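Local atomic coordinates of pectate lyase/Amb allergen (Acidovorax citrulli, PDB entry 4HWV), a protein that probably cleaves pectate, the de-esterified polygalacturonate of plant cell walls, by calcium-dependent beta-elimination, as pectate lyases of polysaccharide lyase family 1 do. Residues 308-312 against 341-345; 375-379 against 453-457; 380-386 against 427-432; 421-425 against 448-454. All blocks are in the same frame, centred on the assembly; numbering follows the deposited sequence.

Interaction 1: 308-312 against 341-345; sequences GTDVP and VRYGM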
loop_
_atom_site.group_PDB
_atom_site.type_symbol
_atom_site.label_atom_id
_atom_site.label_comp_id
_atom_site.label_asym_id
_atom_site.label_seq_id
_atom_site.Cartn_x
_atom_site.Cartn_y
_atom_site.Cartn_z
ATOM N N GLY A 308 7.872 4.603 -27.836
ATOM C CA GLY A 308 8.345 3.320 -27.359
ATOM C C GLY A 308 9.547 2.707 -28.055
ATOM O O GLY A 308 9.973 1.632 -27.637
ATOM N N THR A 309 10.078 3.340 -29.107
ATOM C CA THR A 309 11.205 2.775 -29.834
ATOM C C THR A 309 12.119 3.821 -30.482
ATOM O O THR A 309 11.670 4.859 -30.949
ATOM C CB THR A 309 10.725 1.811 -30.943
ATOM O OG1 THR A 309 11.860 1.313 -31.652
ATOM C CG2 THR A 309 9.789 2.493 -31.922
ATOM N N ASP A 310 13.419 3.537 -30.510
ATOM C CA ASP A 310 14.358 4.399 -31.230
ATOM C C ASP A 310 14.187 4.316 -32.738
ATOM O O ASP A 310 14.660 5.189 -33.458
ATOM C CB ASP A 310 15.803 3.999 -30.925
ATOM C CG ASP A 310 16.263 4.425 -29.549
ATOM O OD1 ASP A 310 15.566 5.219 -28.871
ATOM O OD2 ASP A 310 17.379 3.985 -29.186
ATOM N N VAL A 311 13.564 3.251 -33.235
ATOM C CA VAL A 311 13.533 3.050 -34.681
ATOM C C VAL A 311 12.509 4.006 -35.299
ATOM O O VAL A 311 11.345 4.002 -34.895
ATOM C CB VAL A 311 13.131 1.602 -35.027
ATOM C CG1 VAL A 311 13.113 1.420 -36.534
ATOM C CG2 VAL A 311 14.070 0.604 -34.378
ATOM N N PRO A 312 12.938 4.850 -36.249
ATOM C CA PRO A 312 11.976 5.779 -36.854
ATOM C C PRO A 312 11.026 5.062 -37.795
ATOM O O PRO A 312 11.389 4.082 -38.442
ATOM C CB PRO A 312 12.860 6.755 -37.644
ATOM C CG PRO A 312 14.128 5.967 -37.952
ATOM C CD PRO A 312 14.303 5.014 -36.786
ATOM N N VAL A 341 11.398 11.072 -23.392
ATOM C CA VAL A 341 10.823 11.565 -24.644
ATOM C C VAL A 341 11.579 11.171 -25.908
ATOM O O VAL A 341 12.718 11.615 -26.130
ATOM C CB VAL A 341 10.691 13.092 -24.607
ATOM C CG1 VAL A 341 10.079 13.579 -25.915
ATOM C CG2 VAL A 341 9.863 13.516 -23.387
ATOM N N ARG A 342 10.940 10.340 -26.730
ATOM C CA ARG A 342 11.390 10.093 -28.112
ATOM C C ARG A 342 10.416 10.756 -29.072
ATOM O O ARG A 342 9.227 10.798 -28.786
ATOM C CB ARG A 342 11.399 8.604 -28.474
ATOM C CG ARG A 342 12.347 7.737 -27.674
ATOM C CD ARG A 342 12.153 6.293 -28.115
ATOM N NE ARG A 342 13.137 5.356 -27.580
ATOM C CZ ARG A 342 12.910 4.470 -26.617
ATOM N NH1 ARG A 342 11.720 4.367 -26.052
ATOM N NH2 ARG A 342 13.887 3.647 -26.243
ATOM N N TYR A 343 10.937 11.267 -30.193
ATOM C CA TYR A 343 10.155 11.678 -31.376
ATOM C C TYR A 343 9.207 12.854 -31.211
ATOM O O TYR A 343 9.043 13.605 -32.155
ATOM C CB TYR A 343 9.470 10.478 -32.073
ATOM C CG TYR A 343 10.519 9.625 -32.755
ATOM C CD1 TYR A 343 11.165 10.076 -33.913
ATOM C CD2 TYR A 343 10.938 8.418 -32.198
ATOM C CE1 TYR A 343 12.174 9.333 -34.509
ATOM C CE2 TYR A 343 11.947 7.671 -32.788
ATOM C CZ TYR A 343 12.566 8.142 -33.934
ATOM O OH TYR A 343 13.576 7.425 -34.529
ATOM N N GLY A 344 8.603 13.032 -30.035
ATOM C CA GLY A 344 7.589 14.061 -29.859
ATOM C C GLY A 344 8.111 15.434 -29.458
ATOM O O GLY A 344 9.240 15.582 -28.972
ATOM N N MET A 345 7.270 16.444 -29.667
ATOM C CA MET A 345 7.499 17.801 -29.166
ATOM C C MET A 345 6.802 17.913 -27.821
ATOM O O MET A 345 5.576 17.995 -27.750
ATOM C CB MET A 345 6.972 18.826 -30.169
ATOM C CG MET A 345 7.669 18.664 -31.528
ATOM S SD MET A 345 6.769 19.367 -32.917
ATOM C CE MET A 345 7.079 21.046 -32.520
HETATM O O HOH W 1 16.839 3.497 -26.577
#
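Tyr343 and Arg342 reach from one loop onto the backbone turn of 308-312, and the two ends of this contact behave differently. At the packed end the phenol lies against the turn: Tyr343 OH gives its proton to Asp310 O at 2.7 Å, coming from well above the carbonyl plane. Pro312 CB sits 3.3 Å from the same Tyr343 OH, while Thr309 O lies at the ring edge, 3.4 Å from Tyr343 CE2. Cys411 of helix 405-414 touches both Pro312 and Tyr343.

Toward solvent the grip is polar. Arg342, extended from CG to NE, runs with one face of its guanidinium over the Thr309 backbone, CD 3.2 Å from Thr309 O, and presents NE to Asp310 OD1 at 2.8 Å in a nearly straight salt bridge (169°). The oxygen is met on its anti side, with carboxylate and guanidinium planes turned 68° apart. Water 1 bridges the pair, donating to Asp310 OD2 and accepting from Arg342 NH2. Within the turn, Val311 N bonds to Thr309 OG1, an ST turn.

Arg342 NH1 also bonds to Gly307 O. With Asp310, the water and this carbonyl holding three nitrogens, the guanidinium is fixed in orientation against the 308-312 loop, whose Gly308 lies about 8 Å from the bound calcium.

Interaction 2: 375-379 against 453-457; sequences GKVHA and AWKPS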
loop_
_atom_site.group_PDB
_atom_site.type_symbol
_atom_site.label_atom_id
_atom_site.label_comp_id
_atom_site.label_asym_id
_atom_site.label_seq_id
_atom_site.Cartn_x
_atom_site.Cartn_y
_atom_site.Cartn_z
ATOM N N GLY A 375 13.566 13.304 -29.711
ATOM C CA GLY A 375 12.688 14.070 -28.849
ATOM C C GLY A 375 12.998 15.553 -28.957
ATOM O O GLY A 375 14.110 15.958 -29.297
ATOM N N LYS A 376 12.007 16.374 -28.647
ATOM C CA LYS A 376 12.182 17.820 -28.679
ATOM C C LYS A 376 11.540 18.368 -27.412
ATOM O O LYS A 376 10.322 18.585 -27.341
ATOM C CB LYS A 376 11.589 18.405 -29.964
ATOM C CG LYS A 376 12.281 17.846 -31.221
ATOM C CD LYS A 376 11.663 18.305 -32.517
ATOM C CE LYS A 376 12.255 17.491 -33.670
ATOM N NZ LYS A 376 11.914 16.034 -33.530
ATOM N N VAL A 377 12.372 18.528 -26.393
ATOM C CA VAL A 377 11.913 18.808 -25.037
ATOM C C VAL A 377 12.074 20.284 -24.717
ATOM O O VAL A 377 13.118 20.887 -24.991
ATOM C CB VAL A 377 12.687 17.944 -24.011
ATOM C CG1 VAL A 377 12.295 18.309 -22.598
ATOM C CG2 VAL A 377 12.452 16.463 -24.290
ATOM N N HIS A 378 11.022 20.876 -24.154
ATOM C CA HIS A 378 11.039 22.297 -23.798
ATOM C C HIS A 378 10.572 22.384 -22.345
ATOM O O HIS A 378 9.403 22.104 -22.056
ATOM C CB HIS A 378 10.079 23.068 -24.717
ATOM C CG HIS A 378 10.267 24.553 -24.701
ATOM N ND1 HIS A 378 11.076 25.198 -25.607
ATOM C CD2 HIS A 378 9.727 25.519 -23.913
ATOM C CE1 HIS A 378 11.049 26.497 -25.364
ATOM N NE2 HIS A 378 10.228 26.720 -24.351
ATOM N N ALA A 379 11.477 22.760 -21.443
ATOM C CA ALA A 379 11.200 22.719 -20.001
ATOM C C ALA A 379 11.289 24.117 -19.411
ATOM O O ALA A 379 12.321 24.763 -19.531
ATOM C CB ALA A 379 12.204 21.805 -19.301
ATOM N N ALA A 453 14.470 24.108 -32.251
ATOM C CA ALA A 453 13.911 24.793 -33.413
ATOM C C ALA A 453 12.391 24.791 -33.357
ATOM O O ALA A 453 11.727 24.887 -34.393
ATOM C CB ALA A 453 14.404 24.148 -34.707
ATOM N N TRP A 454 11.837 24.681 -32.150
ATOM C CA TRP A 454 10.411 24.930 -31.942
ATOM C C TRP A 454 10.202 25.617 -30.618
ATOM O O TRP A 454 11.044 25.559 -29.730
ATOM C CB TRP A 454 9.592 23.632 -31.966
ATOM C CG TRP A 454 9.654 22.849 -30.680
ATOM C CD1 TRP A 454 10.746 22.195 -30.186
ATOM C CD2 TRP A 454 8.585 22.611 -29.739
ATOM N NE1 TRP A 454 10.427 21.558 -29.009
ATOM C CE2 TRP A 454 9.115 21.808 -28.701
ATOM C CE3 TRP A 454 7.233 22.988 -29.679
ATOM C CZ2 TRP A 454 8.346 21.372 -27.617
ATOM C CZ3 TRP A 454 6.464 22.562 -28.595
ATOM C CH2 TRP A 454 7.027 21.751 -27.579
ATOM N N LYS A 455 9.063 26.273 -30.479
ATOM C CA LYS A 455 8.654 26.730 -29.164
ATOM C C LYS A 455 7.160 26.573 -28.996
ATOM O O LYS A 455 6.380 26.846 -29.912
ATOM C CB LYS A 455 9.088 28.161 -28.896
ATOM C CG LYS A 455 8.520 29.170 -29.858
ATOM C CD LYS A 455 9.274 30.514 -29.750
ATOM C CE LYS A 455 10.769 30.302 -29.709
ATOM N NZ LYS A 455 11.543 31.482 -30.199
ATOM N N PRO A 456 6.755 26.098 -27.817
ATOM C CA PRO A 456 5.326 25.832 -27.604
ATOM C C PRO A 456 4.442 27.068 -27.720
ATOM O O PRO A 456 3.291 26.902 -28.098
ATOM C CB PRO A 456 5.269 25.216 -26.205
ATOM C CG PRO A 456 6.610 25.457 -25.581
ATOM C CD PRO A 456 7.598 25.623 -26.700
ATOM N N SER A 457 4.955 28.270 -27.446
ATOM C CA SER A 457 4.122 29.472 -27.550
ATOM C C SER A 457 3.650 29.742 -28.988
ATOM O O SER A 457 2.721 30.525 -29.197
ATOM C CB SER A 457 4.846 30.693 -26.974
ATOM O OG SER A 457 6.052 30.920 -27.687
HETATM O O HOH W 2 13.344 21.463 -27.798
HETATM O O HOH W 3 12.446 24.105 -27.798
#
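His378 and Trp454 meet edge to face: the histidine edge points at the six-membered ring of the indole, centroids 5.9 Å apart and planes at 64°. Trp454 CG sits between its backbone N and carbonyl carbon (chi1 79°), carrying the indole to the strand. The CB of His378 adds to the packing, 3.8 Å from Trp454 CZ2, as does the CB of Lys376, 3.5 Å from Trp454 NE1; Lys376 NZ goes away to Glu419 O and Ser374 O.

The second kind of contact is CH-pi. Pro456 CD stands over the centre of the imidazole, 3.5 Å from the centroid of the His378 ring and only 9° off the normal. His378 also stacks with Tyr425 and meets His347 with the planes tilted.

Water carries the polar traffic. Water 3 lies in the imidazole plane, 2.8 Å from His378 ND1, and donates to Trp454 O. Water 2 donates to Val377 O and takes a weak bond from Trp454 NE1 at 3.2 Å.

So the loop is held on strand 376-387 mainly by ring surfaces and dispersion. The two waters serve carbonyls and ring nitrogens, and water 3 at ND1 and a weak bond between NE2 and Glu380 help set the rotation of the imidazole, with the proline over one face.

Interaction 3: 380-386 against 427-432; sequences ENNVVSL and SGTVLN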
loop_
_atom_site.group_PDB
_atom_site.type_symbol
_atom_site.label_atom_id
_atom_site.label_comp_id
_atom_site.label_asym_id
_atom_site.label_seq_id
_atom_site.Cartn_x
_atom_site.Cartn_y
_atom_site.Cartn_z
ATOM N N GLU A 380 10.224 24.569 -18.751
ATOM C CA GLU A 380 10.208 25.923 -18.194
ATOM C C GLU A 380 9.681 25.961 -16.768
ATOM O O GLU A 380 8.606 25.421 -16.482
ATOM C CB GLU A 380 9.350 26.856 -19.060
ATOM C CG GLU A 380 9.964 27.128 -20.430
ATOM C CD GLU A 380 9.006 27.752 -21.415
ATOM O OE1 GLU A 380 7.848 27.301 -21.484
ATOM O OE2 GLU A 380 9.427 28.679 -22.135
ATOM N N ASN A 381 10.423 26.647 -15.898
ATOM C CA ASN A 381 9.959 26.946 -14.539
ATOM C C ASN A 381 9.449 25.721 -13.779
ATOM O O ASN A 381 8.390 25.748 -13.143
ATOM C CB ASN A 381 8.930 28.087 -14.535
ATOM C CG ASN A 381 9.528 29.406 -15.008
ATOM O OD1 ASN A 381 10.559 29.443 -15.691
ATOM N ND2 ASN A 381 8.856 30.496 -14.665
ATOM N N ASN A 382 10.230 24.653 -13.852
ATOM C CA ASN A 382 9.977 23.464 -13.044
ATOM C C ASN A 382 10.804 23.563 -11.769
ATOM O O ASN A 382 11.953 24.033 -11.800
ATOM C CB ASN A 382 10.359 22.198 -13.807
ATOM C CG ASN A 382 9.498 21.996 -15.047
ATOM O OD1 ASN A 382 8.346 21.585 -14.942
ATOM N ND2 ASN A 382 10.052 22.293 -16.224
ATOM N N VAL A 383 10.225 23.104 -10.662
ATOM C CA VAL A 383 10.922 23.045 -9.381
ATOM C C VAL A 383 11.200 21.606 -9.014
ATOM O O VAL A 383 10.319 20.764 -9.128
ATOM C CB VAL A 383 10.087 23.684 -8.274
ATOM C CG1 VAL A 383 10.758 23.494 -6.904
ATOM C CG2 VAL A 383 9.852 25.143 -8.573
ATOM N N VAL A 384 12.428 21.347 -8.570
ATOM C CA VAL A 384 12.839 20.022 -8.149
ATOM C C VAL A 384 13.357 20.077 -6.713
ATOM O O VAL A 384 14.277 20.844 -6.404
ATOM C CB VAL A 384 13.948 19.447 -9.087
ATOM C CG1 VAL A 384 14.343 18.026 -8.668
ATOM C CG2 VAL A 384 13.509 19.504 -10.540
ATOM N N SER A 385 12.737 19.281 -5.847
ATOM C CA SER A 385 13.249 19.043 -4.504
ATOM C C SER A 385 13.741 17.611 -4.468
ATOM O O SER A 385 12.938 16.681 -4.509
ATOM C CB SER A 385 12.143 19.202 -3.469
ATOM O OG SER A 385 12.608 18.793 -2.193
ATOM N N LEU A 386 15.052 17.441 -4.411
ATOM C CA LEU A 386 15.653 16.124 -4.534
ATOM C C LEU A 386 16.642 15.959 -3.396
ATOM O O LEU A 386 17.739 16.532 -3.425
ATOM C CB LEU A 386 16.314 15.972 -5.911
ATOM C CG LEU A 386 16.896 14.592 -6.231
ATOM C CD1 LEU A 386 15.872 13.501 -5.945
ATOM C CD2 LEU A 386 17.319 14.542 -7.681
ATOM N N SER A 427 14.571 26.654 -19.197
ATOM C CA SER A 427 14.707 27.949 -18.558
ATOM C C SER A 427 14.012 27.873 -17.205
ATOM O O SER A 427 13.011 27.165 -17.052
ATOM C CB SER A 427 14.052 29.020 -19.424
ATOM O OG SER A 427 14.227 30.299 -18.861
ATOM N N GLY A 428 14.516 28.615 -16.232
ATOM C CA GLY A 428 13.865 28.710 -14.949
ATOM C C GLY A 428 13.818 27.449 -14.098
ATOM O O GLY A 428 13.064 27.409 -13.141
ATOM N N THR A 429 14.639 26.448 -14.395
ATOM C CA THR A 429 14.663 25.247 -13.570
ATOM C C THR A 429 15.263 25.578 -12.208
ATOM O O THR A 429 16.326 26.217 -12.132
ATOM C CB THR A 429 15.525 24.149 -14.196
ATOM O OG1 THR A 429 15.032 23.871 -15.511
ATOM C CG2 THR A 429 15.454 22.881 -13.340
ATOM N N VAL A 430 14.610 25.122 -11.138
ATOM C CA VAL A 430 15.151 25.281 -9.794
ATOM C C VAL A 430 15.361 23.915 -9.174
ATOM O O VAL A 430 14.469 23.078 -9.210
ATOM C CB VAL A 430 14.216 26.140 -8.921
ATOM C CG1 VAL A 430 14.716 26.218 -7.466
ATOM C CG2 VAL A 430 14.115 27.526 -9.524
ATOM N N LEU A 431 16.563 23.672 -8.670
ATOM C CA LEU A 431 16.895 22.428 -7.997
ATOM C C LEU A 431 17.347 22.767 -6.590
ATOM O O LEU A 431 18.343 23.480 -6.399
ATOM C CB LEU A 431 18.000 21.692 -8.752
ATOM C CG LEU A 431 18.630 20.482 -8.070
ATOM C CD1 LEU A 431 17.577 19.387 -7.799
ATOM C CD2 LEU A 431 19.779 19.946 -8.915
ATOM N N ASN A 432 16.597 22.286 -5.604
ATOM C CA ASN A 432 16.940 22.498 -4.200
ATOM C C ASN A 432 17.212 23.961 -3.889
ATOM O O ASN A 432 18.184 24.316 -3.226
ATOM C CB ASN A 432 18.102 21.588 -3.784
ATOM C CG ASN A 432 17.704 20.123 -3.840
ATOM O OD1 ASN A 432 16.518 19.813 -3.738
ATOM N ND2 ASN A 432 18.664 19.230 -4.021
HETATM O O HOH W 4 11.984 31.008 -17.363
HETATM O O HOH W 5 12.395 24.148 -16.009
#
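Glu380 to Leu386 and Ser427 to Asn432 run side by side in parallel, with strands 383-386 and 430-431 at their later ends, adjacent rungs of the right-handed parallel beta-helix of family 1 pectate lyases. The backbone ladder comes first. Asn381 N donates to Ser427 O, Val430 N to Asn382 O at 2.9 Å, Val384 N to Val430 O, and Asn432 N to Val384 O at 2.8 Å. The ladder is interrupted where Asn381 and Gly428, both with positive phi, bend the two chains together, so one coil follows the other through the turn. Weaker CA-H...O contacts fill in between, such as Glu380 CA to Ser427 O at 3.3 Å.

Apolar contacts flank the ladder. Val384 CG1 meets Leu431 CD1 at 3.6 Å, and Leu431 CD1 also lies 4.1 Å from Leu386 CB; Tyr353 of strand 345-356 continues this face. Val383 and Val430 point to the other face, where both touch Thr467.

Water bridges the bend. Water 5 accepts from Asn382 N and Asn382 ND2 and donates to Ser427 O and to Thr429 OG1, the last at 2.7 Å; four bonds therefore grip it. Asn382 OD1 turns to the preceding rung, to Asn351 N, and Thr429 OG1 also bonds to Asp426.

Where strand 430-431 ends, a side chain takes over the pairing. With CG beside its backbone N (chi1 -65°), Asn432 turns its amide onto Leu386: OD1 receives Leu386 N at 2.9 Å on an in-plane lone pair, and ND2 donates to Leu386 O at 2.9 Å.

Interaction 4: 421-425 against 448-454; sequences ASTFY and LAAAPAW
Thr423 is the centre of this contact, with the chain from Ala450 to Pro452 packed against its CB and CG2. Its CB lies 3.6 Å from Pro452 CA, and CG2 rests against two carbonyls, 3.4 Å from Ala451 O and equally far from Ala450 O. On one flank of the threonine, Ala450 N donates to Ser422 O in a straight bond of 2.8 Å (170°). On the other, Pro452 CG lies 3.3 Å from Phe424 O and 3.9 Å from Tyr425 CB.

The next shell is water. Because Thr423 OG1 stands between its backbone N and carbonyl carbon (chi1 71°), it reaches both water 2, which also takes a weak bond from Trp454 NE1, and water 7, which accepts from Ala453 N at 2.8 Å. Water 6 joins Ser422 N to Leu448 O.

Further out, strand 376-387 sets the register through backbone bonds from Thr423 to Gly375 and Val377, and Ser422 OG bonds to Ser374 N. Phe424 turns to the opposite side, onto helix 438-445.

A loop of alanines and a proline is held here, and its place on strand 423-427 rests on one direct backbone bond, close packing and bridging waters, two of them held by the Thr423 hydroxyl.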
loop_
_atom_site.group_PDB
_atom_site.type_symbol
_atom_site.label_atom_id
_atom_site.label_comp_id
_atom_site.label_asym_id
_atom_site.label_seq_id
_atom_site.Cartn_x
_atom_site.Cartn_y
_atom_site.Cartn_z
ATOM N N ALA A 421 15.776 15.867 -35.575
ATOM C CA ALA A 421 16.692 16.377 -34.574
ATOM C C ALA A 421 16.235 15.993 -33.166
ATOM O O ALA A 421 15.040 15.826 -32.916
ATOM C CB ALA A 421 16.814 17.900 -34.696
ATOM N N SER A 422 17.202 15.863 -32.259
ATOM C CA SER A 422 16.959 15.646 -30.841
ATOM C C SER A 422 17.358 16.938 -30.159
ATOM O O SER A 422 18.536 17.300 -30.183
ATOM C CB SER A 422 17.836 14.515 -30.302
ATOM O OG SER A 422 17.605 13.293 -30.986
ATOM N N THR A 423 16.400 17.647 -29.565
ATOM C CA THR A 423 16.684 18.975 -29.028
ATOM C C THR A 423 16.153 19.155 -27.612
ATOM O O THR A 423 15.170 18.524 -27.209
ATOM C CB THR A 423 16.128 20.099 -29.940
ATOM O OG1 THR A 423 14.700 20.136 -29.859
ATOM C CG2 THR A 423 16.537 19.881 -31.389
ATOM N N PHE A 424 16.829 20.004 -26.853
ATOM C CA PHE A 424 16.451 20.251 -25.464
ATOM C C PHE A 424 16.616 21.724 -25.132
ATOM O O PHE A 424 17.648 22.331 -25.435
ATOM C CB PHE A 424 17.303 19.386 -24.521
ATOM C CG PHE A 424 16.921 19.513 -23.061
ATOM C CD1 PHE A 424 17.432 20.543 -22.274
ATOM C CD2 PHE A 424 16.074 18.589 -22.469
ATOM C CE1 PHE A 424 17.079 20.645 -20.920
ATOM C CE2 PHE A 424 15.719 18.690 -21.134
ATOM C CZ PHE A 424 16.216 19.725 -20.361
ATOM N N TYR A 425 15.593 22.303 -24.511
ATOM C CA TYR A 425 15.628 23.670 -24.019
ATOM C C TYR A 425 15.162 23.660 -22.577
ATOM O O TYR A 425 14.189 23.000 -22.243
ATOM C CB TYR A 425 14.689 24.554 -24.843
ATOM C CG TYR A 425 14.509 25.954 -24.291
ATOM C CD1 TYR A 425 13.507 26.238 -23.361
ATOM C CD2 TYR A 425 15.318 26.999 -24.721
ATOM C CE1 TYR A 425 13.334 27.517 -22.852
ATOM C CE2 TYR A 425 15.143 28.284 -24.226
ATOM C CZ TYR A 425 14.146 28.537 -23.291
ATOM O OH TYR A 425 13.969 29.817 -22.802
ATOM N N LEU A 448 25.197 14.697 -29.262
ATOM C CA LEU A 448 24.372 14.622 -30.463
ATOM C C LEU A 448 23.117 15.472 -30.348
ATOM O O LEU A 448 22.383 15.614 -31.320
ATOM C CB LEU A 448 24.002 13.171 -30.781
ATOM C CG LEU A 448 25.221 12.270 -30.997
ATOM C CD1 LEU A 448 24.711 10.876 -31.255
ATOM C CD2 LEU A 448 26.133 12.748 -32.126
ATOM N N ALA A 449 22.855 16.001 -29.152
ATOM C CA ALA A 449 21.721 16.901 -28.941
ATOM C C ALA A 449 21.957 18.200 -29.725
ATOM O O ALA A 449 23.064 18.731 -29.716
ATOM C CB ALA A 449 21.549 17.179 -27.459
ATOM N N ALA A 450 20.924 18.701 -30.406
ATOM C CA ALA A 450 21.069 19.835 -31.322
ATOM C C ALA A 450 20.269 21.042 -30.863
ATOM O O ALA A 450 19.470 20.945 -29.946
ATOM C CB ALA A 450 20.631 19.440 -32.712
ATOM N N ALA A 451 20.488 22.182 -31.512
ATOM C CA ALA A 451 19.809 23.415 -31.125
ATOM C C ALA A 451 18.293 23.307 -31.331
ATOM O O ALA A 451 17.829 22.883 -32.387
ATOM C CB ALA A 451 20.374 24.597 -31.906
ATOM N N PRO A 452 17.508 23.698 -30.318
ATOM C CA PRO A 452 16.046 23.680 -30.463
ATOM C C PRO A 452 15.559 24.549 -31.623
ATOM O O PRO A 452 16.167 25.594 -31.937
ATOM C CB PRO A 452 15.560 24.249 -29.131
ATOM C CG PRO A 452 16.641 23.928 -28.171
ATOM C CD PRO A 452 17.923 24.039 -28.946
ATOM N N ALA A 453 14.470 24.108 -32.251
ATOM C CA ALA A 453 13.911 24.793 -33.413
ATOM C C ALA A 453 12.391 24.791 -33.357
ATOM O O ALA A 453 11.727 24.887 -34.393
ATOM C CB ALA A 453 14.404 24.148 -34.707
ATOM N N TRP A 454 11.837 24.681 -32.150
ATOM C CA TRP A 454 10.411 24.930 -31.942
ATOM C C TRP A 454 10.202 25.617 -30.618
ATOM O O TRP A 454 11.044 25.559 -29.730
ATOM C CB TRP A 454 9.592 23.632 -31.966
ATOM C CG TRP A 454 9.654 22.849 -30.680
ATOM C CD1 TRP A 454 10.746 22.195 -30.186
ATOM C CD2 TRP A 454 8.585 22.611 -29.739
ATOM N NE1 TRP A 454 10.427 21.558 -29.009
ATOM C CE2 TRP A 454 9.115 21.808 -28.701
ATOM C CE3 TRP A 454 7.233 22.988 -29.679
ATOM C CZ2 TRP A 454 8.346 21.372 -27.617
ATOM C CZ3 TRP A 454 6.464 22.562 -28.595
ATOM C CH2 TRP A 454 7.027 21.751 -27.579
HETATM O O HOH W 6 20.060 15.686 -33.178
HETATM O O HOH W 2 13.344 21.463 -27.798
HETATM O O HOH W 7 13.482 21.494 -32.084
HETATM O O HOH W 8 19.658 20.319 -27.491
#

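In the fold
Interactions 2, 3 and 4 lie on one side of the chain's centre, toward the C-terminal end of the beta-helix. Interactions 2 and 4 are nearest, centres about 8 Å apart; they share Ala453 and Trp454, so one loop after helix 438-445 lies across neighbouring strands 376-387 and 423-427. Interaction 3 lies further along strand 376-387, paired with 427-432, about 17 Å from interaction 2, and its segments alternate with those of interaction 4 along the chain. Interaction 1 closes earlier in sequence, about 15 Å from interaction 2, joined to it by a probable backbone hydrogen bond from Lys376 N to Gly344 O; Met345 CE, 3.4 Å from Trp454 CE3, reaches both 2 and 4. Interaction 1 lies nearest the calcium site.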